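Local coordinates for protein D-alanine--D-alanine ligase (Acinetobacter baumannii ACICU, PDB 5D8D) that catalyses the ATP-dependent joining of two D-alanines into D-alanyl-D-alanine, a building block of the bacterial cell wall, at residues K6-E20 and L55-G69. Sequence-based numbering, arbitrary orientation.
Sequences KFGKVAVLLGGKSAE and LVNYDRAFIVLHGRG
Ser18 OG donates a hydrogen bond of 2.6 Å to His66 O in the loops after the strands. Where the strands begin, a straight bond of 3.0 Å runs from Lys9 N to Asp59 OD2. Ser18 OG also accepts from Glu20 N in an ST turn, just before helix 21-37, and its chi1 of 79°, between backbone N and carbonyl carbon, aims the hydroxyl at His66. Asp59 OD2 takes the Lys9 N-H on its anti lone pair, and Asp59 N returns a bond of 2.9 Å to Lys9 O. Nearby, Arg60 bends at chi2 and chi3, and NH1 donates a hydrogen bond to Phe7 O at 3.3 Å, from above the carbonyl plane; its CD lies at the edge of the Phe7 ring, and NE is hydrogen-bonded to Thr303 OG1.

Strands 9-13 and 60-63 run parallel, joined by a ladder from Ala11 N to Val64 N. One face carries Val10, Val12, Arg60 and Phe62, of which Arg60 and Phe62 pack against helix 292-301. On the other, Ala11 CB makes a CH-pi contact with one face of the Tyr58 ring, 3.8 Å from its centroid, and Leu13 meets Leu55 tip to tip, CD1 to CD2. Leu13 sends its other methyl, CD2, to Ala61 CB at 3.8 Å. Beyond the strands, Leu65 CD2 lies against Gly16 CA at 3.7 Å.

Strand 41-45 flanks 9-13 on its other side, giving the 2-1-3 order of the Rossmann-like N-terminal domain. The chemistry thus divides: apolar packing and backbone bonds build the sheet, Asp59 and Arg60 bond the backbone where the strands begin, and Ser18 joins the loops that follow, which probably helps bring Glu20 beside Glu144, in the predicted ATP-binding region, and His66 near Asn270, a predicted magnesium ligand.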
ATOM      1  N   LYS A   6      -0.867 -24.295 -22.098  1.00 56.29           N
ATOM      2  CA  LYS A   6      -1.756 -23.303 -21.470  1.00 51.58           C
ATOM      3  C   LYS A   6      -1.063 -22.288 -20.575  1.00 50.60           C
ATOM      4  O   LYS A   6      -1.412 -21.128 -20.623  1.00 50.29           O
ATOM      5  CB  LYS A   6      -2.818 -24.056 -20.650  1.00 54.71           C
ATOM      6  CG  LYS A   6      -3.897 -23.232 -19.962  1.00 56.94           C
ATOM      7  CD  LYS A   6      -5.209 -24.022 -19.903  1.00 56.97           C
ATOM      8  CE  LYS A   6      -6.278 -23.418 -18.991  1.00 59.93           C
ATOM      9  NZ  LYS A   6      -6.293 -24.039 -17.623  1.00 63.17           N
ATOM     10  N   PHE A   7      -0.099 -22.737 -19.768  1.00 45.32           N
ATOM     11  CA  PHE A   7       0.651 -21.884 -18.811  1.00 42.90           C
ATOM     12  C   PHE A   7       2.099 -21.560 -19.184  1.00 42.53           C
ATOM     13  O   PHE A   7       2.693 -20.650 -18.560  1.00 40.99           O
ATOM     14  CB  PHE A   7       0.658 -22.501 -17.404  1.00 39.40           C
ATOM     15  CG  PHE A   7      -0.715 -22.715 -16.827  1.00 41.96           C
ATOM     16  CD1 PHE A   7      -1.468 -21.643 -16.365  1.00 42.56           C
ATOM     17  CD2 PHE A   7      -1.259 -23.988 -16.725  1.00 41.59           C
ATOM     18  CE1 PHE A   7      -2.735 -21.849 -15.818  1.00 40.25           C
ATOM     19  CE2 PHE A   7      -2.512 -24.193 -16.173  1.00 39.48           C
ATOM     20  CZ  PHE A   7      -3.248 -23.116 -15.724  1.00 40.20           C
ATOM     21  N   GLY A   8       2.689 -22.279 -20.146  1.00 38.09           N
ATOM     22  CA  GLY A   8       4.069 -21.976 -20.524  1.00 39.21           C
ATOM     23  C   GLY A   8       4.973 -22.146 -19.300  1.00 41.92           C
ATOM     24  O   GLY A   8       4.727 -23.034 -18.484  1.00 38.51           O
ATOM     25  N   LYS A   9       6.005 -21.303 -19.156  1.00 42.60           N
ATOM     26  CA  LYS A   9       7.008 -21.520 -18.097  1.00 46.04           C
ATOM     27  C   LYS A   9       6.533 -20.807 -16.863  1.00 45.17           C
ATOM     28  O   LYS A   9       6.324 -19.616 -16.932  1.00 39.87           O
ATOM     29  CB  LYS A   9       8.402 -21.061 -18.496  1.00 46.48           C
ATOM     30  CG  LYS A   9       9.050 -21.956 -19.526  1.00 52.93           C
ATOM     31  CD  LYS A   9      10.515 -21.622 -19.775  1.00 60.63           C
ATOM     32  CE  LYS A   9      11.431 -22.244 -18.730  1.00 63.92           C
ATOM     33  NZ  LYS A   9      12.616 -21.371 -18.485  1.00 72.34           N
ATOM     34  N   VAL A  10       6.321 -21.536 -15.749  1.00 45.21           N
ATOM     35  CA  VAL A  10       5.886 -20.896 -14.526  1.00 40.05           C
ATOM     36  C   VAL A  10       6.956 -20.923 -13.491  1.00 40.16           C
ATOM     37  O   VAL A  10       7.595 -21.930 -13.311  1.00 42.84           O
ATOM     38  CB  VAL A  10       4.452 -21.284 -14.036  1.00 40.67           C
ATOM     39  CG1 VAL A  10       3.757 -22.294 -14.922  1.00 40.74           C
ATOM     40  CG2 VAL A  10       4.387 -21.589 -12.554  1.00 40.23           C
ATOM     41  N   ALA A  11       7.146 -19.774 -12.829  1.00 40.02           N
ATOM     42  CA  ALA A  11       8.059 -19.653 -11.705  1.00 40.16           C
ATOM     43  C   ALA A  11       7.293 -19.735 -10.399  1.00 38.78           C
ATOM     44  O   ALA A  11       6.386 -18.949 -10.174  1.00 43.56           O
ATOM     45  CB  ALA A  11       8.812 -18.344 -11.771  1.00 39.56           C
ATOM     46  N   VAL A  12       7.661 -20.682  -9.546  1.00 37.32           N
ATOM     47  CA  VAL A  12       7.107 -20.770  -8.210  1.00 39.42           C
ATOM     48  C   VAL A  12       8.075 -20.053  -7.290  1.00 40.01           C
ATOM     49  O   VAL A  12       9.192 -20.536  -7.032  1.00 37.92           O
ATOM     50  CB  VAL A  12       6.901 -22.208  -7.785  1.00 38.20           C
ATOM     51  CG1 VAL A  12       6.437 -22.274  -6.339  1.00 38.36           C
ATOM     52  CG2 VAL A  12       5.863 -22.838  -8.696  1.00 40.03           C
ATOM     53  N   LEU A  13       7.623 -18.896  -6.818  1.00 37.46           N
ATOM     54  CA  LEU A  13       8.445 -17.979  -6.060  1.00 40.18           C
ATOM     55  C   LEU A  13       8.374 -18.404  -4.600  1.00 38.69           C
ATOM     56  O   LEU A  13       7.300 -18.379  -4.020  1.00 42.40           O
ATOM     57  CB  LEU A  13       7.948 -16.521  -6.271  1.00 42.59           C
ATOM     58  CG  LEU A  13       8.623 -15.414  -7.141  1.00 44.77           C
ATOM     59  CD1 LEU A  13       9.749 -15.865  -8.019  1.00 47.81           C
ATOM     60  CD2 LEU A  13       7.614 -14.645  -7.969  1.00 41.81           C
ATOM     61  N   LEU A  14       9.509 -18.785  -4.013  1.00 40.68           N
ATOM     62  CA  LEU A  14       9.545 -19.461  -2.701  1.00 42.07           C
ATOM     63  C   LEU A  14      10.810 -19.126  -1.898  1.00 42.23           C
ATOM     64  O   LEU A  14      11.837 -18.771  -2.456  1.00 39.56           O
ATOM     65  CB  LEU A  14       9.455 -20.980  -2.894  1.00 45.02           C
ATOM     66  CG  LEU A  14      10.741 -21.806  -3.168  1.00 49.52           C
ATOM     67  CD1 LEU A  14      10.455 -23.295  -3.252  1.00 54.87           C
ATOM     68  CD2 LEU A  14      11.413 -21.397  -4.446  1.00 51.77           C
ATOM     69  N   GLY A  15      10.734 -19.272  -0.578  1.00 43.03           N
ATOM     70  CA  GLY A  15      11.856 -18.954   0.330  1.00 42.37           C
ATOM     71  C   GLY A  15      11.914 -17.478   0.659  1.00 40.73           C
ATOM     72  O   GLY A  15      11.145 -16.973   1.445  1.00 43.24           O
ATOM     73  N   GLY A  16      12.839 -16.778   0.027  1.00 44.26           N
ATOM     74  CA  GLY A  16      12.919 -15.343   0.126  1.00 41.69           C
ATOM     75  C   GLY A  16      13.722 -14.941   1.323  1.00 44.55           C
ATOM     76  O   GLY A  16      14.462 -15.742   1.871  1.00 45.85           O
ATOM     77  N   LYS A  17      13.533 -13.689   1.733  1.00 49.62           N
ATOM     78  CA  LYS A  17      14.392 -13.028   2.720  1.00 49.22           C
ATOM     79  C   LYS A  17      13.738 -12.797   4.091  1.00 45.28           C
ATOM     80  O   LYS A  17      14.377 -12.235   4.964  1.00 47.49           O
ATOM     81  CB  LYS A  17      14.876 -11.688   2.155  1.00 53.89           C
ATOM     82  CG  LYS A  17      13.797 -10.604   1.980  1.00 57.46           C
ATOM     83  CD  LYS A  17      14.405  -9.381   1.327  1.00 59.83           C
ATOM     84  CE  LYS A  17      13.346  -8.439   0.761  1.00 62.11           C
ATOM     85  NZ  LYS A  17      14.056  -7.413  -0.054  1.00 59.70           N
ATOM     86  N   SER A  18      12.486 -13.213   4.281  1.00 42.65           N
ATOM     87  CA  SER A  18      11.766 -12.933   5.513  1.00 43.13           C
ATOM     88  C   SER A  18      12.001 -13.937   6.679  1.00 42.65           C
ATOM     89  O   SER A  18      12.600 -14.998   6.532  1.00 40.38           O
ATOM     90  CB  SER A  18      10.283 -12.820   5.218  1.00 41.94           C
ATOM     91  OG  SER A  18       9.674 -14.071   5.088  1.00 43.77           O
ATOM     92  N   ALA A  19      11.500 -13.561   7.844  1.00 46.37           N
ATOM     93  CA  ALA A  19      11.431 -14.453   9.010  1.00 49.57           C
ATOM     94  C   ALA A  19      10.729 -15.786   8.692  1.00 47.09           C
ATOM     95  O   ALA A  19      11.078 -16.813   9.270  1.00 42.85           O
ATOM     96  CB  ALA A  19      10.707 -13.753  10.160  1.00 46.56           C
ATOM     97  N   GLU A  20       9.784 -15.743   7.751  1.00 43.68           N
ATOM     98  CA  GLU A  20       8.968 -16.888   7.349  1.00 43.36           C
ATOM     99  C   GLU A  20       9.567 -17.674   6.142  1.00 41.64           C
ATOM    100  O   GLU A  20       8.882 -18.441   5.502  1.00 39.59           O
ATOM    101  CB  GLU A  20       7.570 -16.386   7.009  1.00 44.59           C
ATOM    102  CG  GLU A  20       6.860 -15.644   8.158  1.00 53.86           C
ATOM    103  CD  GLU A  20       7.343 -14.201   8.423  1.00 59.96           C
ATOM    104  OE1 GLU A  20       7.005 -13.634   9.499  1.00 64.28           O
ATOM    105  OE2 GLU A  20       8.074 -13.626   7.571  1.00 67.64           O
ATOM    106  N   LEU A  55      13.391 -13.399 -13.664  1.00 42.67           N
ATOM    107  CA  LEU A  55      11.985 -13.698 -13.840  1.00 43.52           C
ATOM    108  C   LEU A  55      11.518 -13.451 -15.247  1.00 43.07           C
ATOM    109  O   LEU A  55      10.469 -13.956 -15.653  1.00 42.09           O
ATOM    110  CB  LEU A  55      11.113 -12.866 -12.863  1.00 44.67           C
ATOM    111  CG  LEU A  55      11.079 -13.368 -11.405  1.00 46.10           C
ATOM    112  CD1 LEU A  55      10.493 -12.326 -10.465  1.00 47.71           C
ATOM    113  CD2 LEU A  55      10.279 -14.650 -11.282  1.00 46.85           C
ATOM    114  N   VAL A  56      12.288 -12.682 -16.001  1.00 44.26           N
ATOM    115  CA  VAL A  56      11.956 -12.418 -17.402  1.00 44.81           C
ATOM    116  C   VAL A  56      11.943 -13.704 -18.249  1.00 46.12           C
ATOM    117  O   VAL A  56      11.233 -13.784 -19.244  1.00 46.65           O
ATOM    118  CB  VAL A  56      12.903 -11.322 -17.964  1.00 52.78           C
ATOM    119  CG1 VAL A  56      14.260 -11.909 -18.367  1.00 48.42           C
ATOM    120  CG2 VAL A  56      12.238 -10.572 -19.103  1.00 61.51           C
ATOM    121  N   ASN A  57      12.668 -14.737 -17.800  1.00 47.68           N
ATOM    122  CA  ASN A  57      12.638 -16.081 -18.418  1.00 43.99           C
ATOM    123  C   ASN A  57      11.328 -16.901 -18.230  1.00 44.46           C
ATOM    124  O   ASN A  57      11.287 -18.059 -18.610  1.00 45.52           O
ATOM    125  CB  ASN A  57      13.813 -16.898 -17.877  1.00 44.24           C
ATOM    126  CG  ASN A  57      15.167 -16.282 -18.201  1.00 45.20           C
ATOM    127  OD1 ASN A  57      15.517 -16.109 -19.360  1.00 50.29           O
ATOM    128  ND2 ASN A  57      15.920 -15.921 -17.171  1.00 45.11           N
ATOM    129  N   TYR A  58      10.267 -16.308 -17.665  1.00 44.30           N
ATOM    130  CA  TYR A  58       9.036 -17.017 -17.355  1.00 43.10           C
ATOM    131  C   TYR A  58       7.801 -16.309 -17.899  1.00 41.47           C
ATOM    132  O   TYR A  58       7.764 -15.096 -18.035  1.00 43.73           O
ATOM    133  CB  TYR A  58       8.902 -17.214 -15.828  1.00 43.99           C
ATOM    134  CG  TYR A  58       9.999 -18.079 -15.281  1.00 42.54           C
ATOM    135  CD1 TYR A  58       9.912 -19.465 -15.321  1.00 45.07           C
ATOM    136  CD2 TYR A  58      11.152 -17.515 -14.796  1.00 45.50           C
ATOM    137  CE1 TYR A  58      10.943 -20.269 -14.845  1.00 43.79           C
ATOM    138  CE2 TYR A  58      12.201 -18.300 -14.339  1.00 47.18           C
ATOM    139  CZ  TYR A  58      12.095 -19.670 -14.364  1.00 42.73           C
ATOM    140  OH  TYR A  58      13.145 -20.392 -13.875  1.00 39.48           O
ATOM    141  N   ASP A  59       6.787 -17.102 -18.202  1.00 40.38           N
ATOM    142  CA  ASP A  59       5.518 -16.599 -18.670  1.00 39.11           C
ATOM    143  C   ASP A  59       4.593 -16.118 -17.565  1.00 41.25           C
ATOM    144  O   ASP A  59       3.677 -15.344 -17.849  1.00 40.00           O
ATOM    145  CB  ASP A  59       4.846 -17.653 -19.524  1.00 42.43           C
ATOM    146  CG  ASP A  59       5.600 -17.903 -20.807  1.00 45.67           C
ATOM    147  OD1 ASP A  59       5.589 -16.992 -21.659  1.00 51.88           O
ATOM    148  OD2 ASP A  59       6.231 -18.977 -20.960  1.00 47.83           O
ATOM    149  N   ARG A  60       4.835 -16.534 -16.314  1.00 41.12           N
ATOM    150  CA  ARG A  60       3.998 -16.138 -15.170  1.00 41.28           C
ATOM    151  C   ARG A  60       4.599 -16.649 -13.867  1.00 42.53           C
ATOM    152  O   ARG A  60       5.490 -17.489 -13.893  1.00 43.10           O
ATOM    153  CB  ARG A  60       2.534 -16.656 -15.307  1.00 40.95           C
ATOM    154  CG  ARG A  60       2.305 -18.160 -15.116  1.00 39.76           C
ATOM    155  CD  ARG A  60       1.475 -18.855 -16.192  1.00 40.82           C
ATOM    156  NE  ARG A  60       0.419 -17.988 -16.657  1.00 47.68           N
ATOM    157  CZ  ARG A  60       0.255 -17.512 -17.886  1.00 45.94           C
ATOM    158  NH1 ARG A  60       1.020 -17.872 -18.901  1.00 52.75           N
ATOM    159  NH2 ARG A  60      -0.744 -16.675 -18.096  1.00 52.00           N
ATOM    160  N   ALA A  61       4.069 -16.167 -12.740  1.00 38.78           N
ATOM    161  CA  ALA A  61       4.567 -16.504 -11.445  1.00 37.59           C
ATOM    162  C   ALA A  61       3.457 -16.921 -10.482  1.00 37.41           C
ATOM    163  O   ALA A  61       2.397 -16.303 -10.440  1.00 33.39           O
ATOM    164  CB  ALA A  61       5.326 -15.319 -10.884  1.00 38.06           C
ATOM    165  N   PHE A  62       3.763 -17.929  -9.667  1.00 37.03           N
ATOM    166  CA  PHE A  62       2.901 -18.395  -8.558  1.00 38.98           C
ATOM    167  C   PHE A  62       3.637 -17.964  -7.304  1.00 37.50           C
ATOM    168  O   PHE A  62       4.733 -18.481  -7.059  1.00 38.20           O
ATOM    169  CB  PHE A  62       2.763 -19.937  -8.596  1.00 35.95           C
ATOM    170  CG  PHE A  62       1.701 -20.489  -7.701  1.00 36.26           C
ATOM    171  CD1 PHE A  62       1.704 -20.251  -6.345  1.00 37.01           C
ATOM    172  CD2 PHE A  62       0.699 -21.297  -8.215  1.00 41.08           C
ATOM    173  CE1 PHE A  62       0.703 -20.760  -5.529  1.00 37.38           C
ATOM    174  CE2 PHE A  62      -0.305 -21.801  -7.401  1.00 38.11           C
ATOM    175  CZ  PHE A  62      -0.298 -21.537  -6.059  1.00 37.17           C
ATOM    176  N   ILE A  63       3.065 -17.035  -6.527  1.00 34.25           N
ATOM    177  CA  ILE A  63       3.782 -16.419  -5.397  1.00 32.44           C
ATOM    178  C   ILE A  63       3.397 -17.115  -4.097  1.00 36.60           C
ATOM    179  O   ILE A  63       2.229 -17.205  -3.726  1.00 34.18           O
ATOM    180  CB  ILE A  63       3.482 -14.920  -5.228  1.00 39.45           C
ATOM    181  CG1 ILE A  63       3.879 -14.121  -6.498  1.00 42.37           C
ATOM    182  CG2 ILE A  63       4.218 -14.371  -4.005  1.00 40.15           C
ATOM    183  CD1 ILE A  63       3.388 -12.695  -6.529  1.00 40.39           C
ATOM    184  N   VAL A  64       4.408 -17.577  -3.382  1.00 38.22           N
ATOM    185  CA  VAL A  64       4.196 -18.256  -2.135  1.00 37.60           C
ATOM    186  C   VAL A  64       5.359 -17.880  -1.204  1.00 38.88           C
ATOM    187  O   VAL A  64       5.801 -18.666  -0.358  1.00 41.60           O
ATOM    188  CB  VAL A  64       3.978 -19.735  -2.498  1.00 40.85           C
ATOM    189  CG1 VAL A  64       5.187 -20.605  -2.252  1.00 45.19           C
ATOM    190  CG2 VAL A  64       2.708 -20.259  -1.911  1.00 39.98           C
ATOM    191  N   LEU A  65       5.789 -16.614  -1.340  1.00 37.79           N
ATOM    192  CA  LEU A  65       6.734 -15.954  -0.436  1.00 39.52           C
ATOM    193  C   LEU A  65       5.943 -15.340   0.697  1.00 39.13           C
ATOM    194  O   LEU A  65       5.223 -14.405   0.481  1.00 40.37           O
ATOM    195  CB  LEU A  65       7.449 -14.807  -1.161  1.00 37.95           C
ATOM    196  CG  LEU A  65       8.410 -15.164  -2.277  1.00 38.42           C
ATOM    197  CD1 LEU A  65       8.707 -13.970  -3.169  1.00 36.68           C
ATOM    198  CD2 LEU A  65       9.698 -15.709  -1.679  1.00 39.34           C
ATOM    199  N   HIS A  66       6.106 -15.829   1.912  1.00 40.18           N
ATOM    200  CA  HIS A  66       5.411 -15.258   3.035  1.00 40.29           C
ATOM    201  C   HIS A  66       6.266 -14.177   3.693  1.00 42.23           C
ATOM    202  O   HIS A  66       7.507 -14.282   3.743  1.00 39.88           O
ATOM    203  CB  HIS A  66       5.043 -16.339   4.034  1.00 38.01           C
ATOM    204  CG  HIS A  66       4.424 -17.530   3.407  1.00 35.44           C
ATOM    205  ND1 HIS A  66       3.234 -17.472   2.724  1.00 38.15           N
ATOM    206  CD2 HIS A  66       4.843 -18.806   3.317  1.00 40.57           C
ATOM    207  CE1 HIS A  66       2.926 -18.668   2.266  1.00 37.77           C
ATOM    208  NE2 HIS A  66       3.891 -19.495   2.604  1.00 40.38           N
ATOM    209  N   GLY A  67       5.573 -13.155   4.200  1.00 41.62           N
ATOM    210  CA  GLY A  67       6.182 -12.054   4.934  1.00 39.02           C
ATOM    211  C   GLY A  67       6.904 -11.020   4.070  1.00 39.55           C
ATOM    212  O   GLY A  67       6.703 -10.927   2.861  1.00 42.33           O
ATOM    213  N   ARG A  68       7.764 -10.263   4.735  1.00 41.85           N
ATOM    214  CA  ARG A  68       8.503  -9.137   4.182  1.00 42.33           C
ATOM    215  C   ARG A  68       9.156  -9.568   2.878  1.00 41.48           C
ATOM    216  O   ARG A  68       9.799 -10.599   2.793  1.00 38.83           O
ATOM    217  CB  ARG A  68       9.480  -8.603   5.259  1.00 50.88           C
ATOM    218  CG  ARG A  68      10.610  -7.619   4.902  1.00 63.10           C
ATOM    219  CD  ARG A  68      11.944  -8.351   4.695  1.00 79.96           C
ATOM    220  NE  ARG A  68      13.093  -7.828   5.453  1.00 83.80           N
ATOM    221  CZ  ARG A  68      14.009  -6.955   5.001  1.00102.59           C
ATOM    222  NH1 ARG A  68      13.944  -6.413   3.773  1.00 94.90           N
ATOM    223  NH2 ARG A  68      15.011  -6.595   5.814  1.00112.96           N
ATOM    224  N   GLY A  69       8.885  -8.806   1.835  1.00 37.81           N
ATOM    225  CA  GLY A  69       9.404  -9.085   0.506  1.00 39.60           C
ATOM    226  C   GLY A  69       8.361  -9.666  -0.426  1.00 41.26           C
ATOM    227  O   GLY A  69       8.388  -9.406  -1.614  1.00 42.02           O
TER
HETATM  228  O   HOH W   1      13.266 -19.593 -20.989  1.00 65.71           O